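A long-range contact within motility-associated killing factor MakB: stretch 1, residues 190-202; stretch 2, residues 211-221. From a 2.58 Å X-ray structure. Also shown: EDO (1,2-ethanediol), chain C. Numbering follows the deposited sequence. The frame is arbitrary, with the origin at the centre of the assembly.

Stretch 1, residues 190-202: KAYIQSMVTISYG
Stretch 2 211-221: FLSFAGALFTV

Two antiparallel β-strands of MakB pair side by side, one running from Ile193 through Gly202 and onward, the other entering before Phe211 and running to Thr220; their N-to-C directions are 150° apart, their axes 4.4 Å apart at closest approach, and the two stretches bury 1049 Å² between them. Both backbones are extended, phi mostly -80° to -130° and psi 100° to 170°. Ile193/Thr220, Ser195/Leu218 and Ile199/Phe214 are hydrogen-bonded pairs, while Gln194/Phe219, Met196/Ala217 and Ser200/Ser213 are non-hydrogen-bonded pairs whose side chains lie on the other face.

Phe211 (phi/psi -150°/-80°, chi1 t) starts the walk with a weak hydrogen bond from its N to Tyr201 O (3.4 Å), while its CB packs on Gly202 CA at 3.8 Å. Leu212 O accepts a weak bond from Tyr201 N (2.8 Å, bent to 128°), and Leu212 CD2 lies 4.1 Å from Tyr201 CD1. Ser213 faces Ser200, their CB atoms 3.9 Å apart; Ser213 CA instead directs its hydrogen at Ile199 O (3.4 Å). At Phe214, O receives Ile199 N at 3.1 Å, but the return bond from Phe214 N to Ile199 O is weak (3.3 Å). The Phe214 ring (chi1 p, chi2 -64°) meets the Tyr201 ring (chi1 m, chi2 85°) edge to edge, CE1 to CE1 at 3.7 Å, an apolar contact.

Ala215 CB sits 3.7 Å from Thr198 OG1 and 4.1 Å from Met196 CE. Gly216 O takes a short, nearly linear bond from Val197 N (2.6 Å, 176°), whereas Gly216 N reaches Val197 O only weakly at 3.2 Å. A CB on Gly216 would be crowded by ethanediol C2; that molecule's O1 donates a weak hydrogen bond to Ala217 O at 3.3 Å. Ala217 CB lies 4.0 Å from Met196 SD (chi1, chi2 and chi3 all m) and 3.9 Å from Gln194 CG.

Leu218 (chi1 t, chi2 p) forms a firm two-bond pair: its N to Ser195 O at 2.8 Å and Ser195 N to its O at 3.1 Å. On the same face as Ser195, Leu218 CB packs against Val197 CG2 (3.7 Å; Val197 chi1 t). Phe219 (chi1 m, chi2 148°) returns to the Gln194 face, where Gln194 OE1 approaches the ring edge at CE2 (3.4 Å; Gln194 chi1 and chi2 t). Thr220 (chi1 p) closes the ladder: Ile193 N to Thr220 O is 2.9 Å, Thr220 N to Ile193 O 3.0 Å, and Thr220 OG1 lies 3.4 Å from Ile193 CB. At Val221 (phi/psi -85°/-48°) the pairing ends.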

# COMPACT_ATOMS: atom_id res chain seq x y z
N LYS A 190 -1.64 19.42 1.80
CA LYS A 190 -2.47 18.98 0.68
C LYS A 190 -3.15 17.66 1.01
O LYS A 190 -2.50 16.71 1.47
CB LYS A 190 -1.62 18.84 -0.58
CG LYS A 190 -1.66 20.05 -1.50
CD LYS A 190 -1.16 21.32 -0.81
CE LYS A 190 -1.27 22.53 -1.74
NZ LYS A 190 -0.81 23.78 -1.08
N ALA A 191 -4.46 17.60 0.79
CA ALA A 191 -5.27 16.44 1.15
C ALA A 191 -5.49 15.57 -0.08
O ALA A 191 -5.83 16.07 -1.16
CB ALA A 191 -6.61 16.87 1.73
N TYR A 192 -5.31 14.26 0.09
CA TYR A 192 -5.53 13.29 -0.97
C TYR A 192 -6.97 12.78 -0.94
O TYR A 192 -7.68 12.88 0.06
CB TYR A 192 -4.53 12.13 -0.84
CG TYR A 192 -3.14 12.49 -1.33
CD1 TYR A 192 -2.58 11.85 -2.43
CD2 TYR A 192 -2.40 13.48 -0.70
CE1 TYR A 192 -1.31 12.19 -2.88
CE2 TYR A 192 -1.13 13.82 -1.14
CZ TYR A 192 -0.59 13.17 -2.23
OH TYR A 192 0.67 13.53 -2.65
N ILE A 193 -7.40 12.23 -2.07
CA ILE A 193 -8.75 11.70 -2.24
C ILE A 193 -8.64 10.27 -2.74
O ILE A 193 -8.01 10.02 -3.78
CB ILE A 193 -9.60 12.55 -3.20
CG1 ILE A 193 -9.92 13.91 -2.56
CG2 ILE A 193 -10.87 11.81 -3.60
CD1 ILE A 193 -10.82 14.78 -3.40
N GLN A 194 -9.26 9.35 -2.02
CA GLN A 194 -9.24 7.93 -2.36
C GLN A 194 -10.62 7.52 -2.87
O GLN A 194 -11.60 7.60 -2.12
CB GLN A 194 -8.83 7.10 -1.14
CG GLN A 194 -8.94 5.59 -1.32
CD GLN A 194 -8.33 4.82 -0.17
OE1 GLN A 194 -7.43 5.32 0.51
NE2 GLN A 194 -8.82 3.61 0.07
N SER A 195 -10.68 7.10 -4.13
CA SER A 195 -11.93 6.67 -4.75
C SER A 195 -11.74 5.28 -5.34
O SER A 195 -10.69 4.97 -5.90
CB SER A 195 -12.36 7.64 -5.86
OG SER A 195 -12.03 8.99 -5.54
N MET A 196 -12.77 4.44 -5.21
CA MET A 196 -12.70 3.06 -5.66
C MET A 196 -13.14 2.97 -7.12
O MET A 196 -14.26 3.35 -7.46
CB MET A 196 -13.57 2.16 -4.78
CG MET A 196 -13.09 2.02 -3.34
SD MET A 196 -11.34 1.55 -3.20
CE MET A 196 -11.34 -0.04 -4.03
N VAL A 197 -12.25 2.46 -7.97
CA VAL A 197 -12.52 2.33 -9.39
C VAL A 197 -12.78 0.86 -9.68
O VAL A 197 -11.85 0.05 -9.75
CB VAL A 197 -11.36 2.88 -10.23
CG1 VAL A 197 -11.68 2.76 -11.71
CG2 VAL A 197 -11.07 4.31 -9.85
N THR A 198 -14.05 0.51 -9.85
CA THR A 198 -14.43 -0.82 -10.30
C THR A 198 -14.32 -0.89 -11.82
O THR A 198 -14.93 -0.08 -12.53
CB THR A 198 -15.85 -1.13 -9.85
OG1 THR A 198 -15.98 -0.88 -8.45
CG2 THR A 198 -16.19 -2.58 -10.16
N ILE A 199 -13.55 -1.85 -12.32
CA ILE A 199 -13.52 -2.20 -13.74
C ILE A 199 -14.23 -3.54 -13.89
O ILE A 199 -13.83 -4.53 -13.26
CB ILE A 199 -12.09 -2.28 -14.28
CG1 ILE A 199 -11.28 -1.05 -13.89
CG2 ILE A 199 -12.10 -2.46 -15.79
CD1 ILE A 199 -9.83 -1.13 -14.31
N SER A 200 -15.27 -3.57 -14.72
CA SER A 200 -16.12 -4.76 -14.84
C SER A 200 -16.01 -5.31 -16.25
O SER A 200 -16.52 -4.71 -17.21
CB SER A 200 -17.57 -4.43 -14.49
OG SER A 200 -18.35 -4.20 -15.65
N TYR A 201 -15.37 -6.46 -16.38
CA TYR A 201 -15.19 -7.13 -17.65
C TYR A 201 -16.35 -8.09 -17.89
O TYR A 201 -17.15 -8.38 -17.00
CB TYR A 201 -13.86 -7.88 -17.69
CG TYR A 201 -12.67 -7.00 -17.35
CD1 TYR A 201 -12.29 -6.79 -16.02
CD2 TYR A 201 -11.94 -6.38 -18.34
CE1 TYR A 201 -11.21 -5.98 -15.70
CE2 TYR A 201 -10.86 -5.57 -18.03
CZ TYR A 201 -10.50 -5.37 -16.71
OH TYR A 201 -9.42 -4.56 -16.41
N GLY A 202 -16.43 -8.59 -19.13
CA GLY A 202 -17.48 -9.50 -19.53
C GLY A 202 -17.08 -10.23 -20.79
O GLY A 202 -16.09 -9.89 -21.45
N PHE A 211 -19.16 -11.01 -16.10
CA PHE A 211 -18.24 -12.08 -15.79
C PHE A 211 -17.36 -11.74 -14.59
O PHE A 211 -17.63 -12.19 -13.47
CB PHE A 211 -17.38 -12.40 -17.02
CG PHE A 211 -16.33 -13.44 -16.79
CD1 PHE A 211 -15.00 -13.09 -16.67
CD2 PHE A 211 -16.67 -14.78 -16.73
CE1 PHE A 211 -14.02 -14.04 -16.47
CE2 PHE A 211 -15.69 -15.74 -16.53
CZ PHE A 211 -14.37 -15.37 -16.40
N LEU A 212 -16.32 -10.95 -14.80
CA LEU A 212 -15.36 -10.60 -13.77
C LEU A 212 -15.47 -9.11 -13.47
O LEU A 212 -15.82 -8.31 -14.35
CB LEU A 212 -13.93 -10.94 -14.20
CG LEU A 212 -12.77 -10.94 -13.21
CD1 LEU A 212 -11.70 -11.88 -13.72
CD2 LEU A 212 -12.18 -9.55 -12.99
N SER A 213 -15.16 -8.73 -12.23
CA SER A 213 -15.21 -7.33 -11.84
C SER A 213 -14.37 -7.15 -10.58
O SER A 213 -14.80 -7.55 -9.50
CB SER A 213 -16.65 -6.88 -11.60
OG SER A 213 -16.95 -6.81 -10.22
N PHE A 214 -13.19 -6.54 -10.72
CA PHE A 214 -12.35 -6.23 -9.57
C PHE A 214 -12.16 -4.72 -9.48
O PHE A 214 -12.27 -4.00 -10.47
CB PHE A 214 -11.00 -6.96 -9.65
CG PHE A 214 -9.97 -6.26 -10.50
CD1 PHE A 214 -10.16 -6.10 -11.85
CD2 PHE A 214 -8.79 -5.80 -9.94
CE1 PHE A 214 -9.21 -5.47 -12.63
CE2 PHE A 214 -7.83 -5.17 -10.71
CZ PHE A 214 -8.04 -5.01 -12.06
N ALA A 215 -11.86 -4.26 -8.27
CA ALA A 215 -11.83 -2.84 -7.95
C ALA A 215 -10.48 -2.45 -7.36
O ALA A 215 -9.67 -3.30 -7.00
CB ALA A 215 -12.95 -2.47 -6.98
N GLY A 216 -10.26 -1.15 -7.26
CA GLY A 216 -9.00 -0.63 -6.76
C GLY A 216 -9.10 0.86 -6.54
O GLY A 216 -9.96 1.54 -7.10
N ALA A 217 -8.19 1.36 -5.71
CA ALA A 217 -8.21 2.76 -5.30
C ALA A 217 -7.42 3.63 -6.27
O ALA A 217 -6.37 3.22 -6.78
CB ALA A 217 -7.64 2.93 -3.89
N LEU A 218 -7.94 4.83 -6.51
CA LEU A 218 -7.27 5.85 -7.30
C LEU A 218 -7.08 7.08 -6.42
O LEU A 218 -8.02 7.50 -5.73
CB LEU A 218 -8.10 6.19 -8.55
CG LEU A 218 -7.54 7.22 -9.54
CD1 LEU A 218 -6.33 6.68 -10.28
CD2 LEU A 218 -8.63 7.65 -10.51
N PHE A 219 -5.88 7.64 -6.43
CA PHE A 219 -5.55 8.79 -5.59
C PHE A 219 -5.53 10.06 -6.43
O PHE A 219 -4.73 10.19 -7.36
CB PHE A 219 -4.21 8.58 -4.88
CG PHE A 219 -4.25 7.55 -3.79
CD1 PHE A 219 -3.13 6.77 -3.52
CD2 PHE A 219 -5.39 7.36 -3.03
CE1 PHE A 219 -3.16 5.81 -2.51
CE2 PHE A 219 -5.43 6.41 -2.02
CZ PHE A 219 -4.31 5.64 -1.76
N THR A 220 -6.41 11.01 -6.10
CA THR A 220 -6.47 12.30 -6.78
C THR A 220 -6.22 13.42 -5.78
O THR A 220 -6.58 13.31 -4.60
CB THR A 220 -7.83 12.50 -7.47
OG1 THR A 220 -8.88 12.46 -6.49
CG2 THR A 220 -8.07 11.42 -8.51
N VAL A 221 -5.62 14.51 -6.26
CA VAL A 221 -5.19 15.58 -5.35
C VAL A 221 -6.32 16.56 -5.07
O VAL A 221 -6.56 16.91 -3.91
CB VAL A 221 -3.95 16.30 -5.93
CG1 VAL A 221 -2.69 15.57 -5.52
CG2 VAL A 221 -4.05 16.41 -7.44
C1 EDO C . -6.42 1.33 -10.72
O1 EDO C . -5.78 2.29 -9.87
C2 EDO C . -7.82 1.03 -10.19
O2 EDO C . -8.37 -0.12 -10.86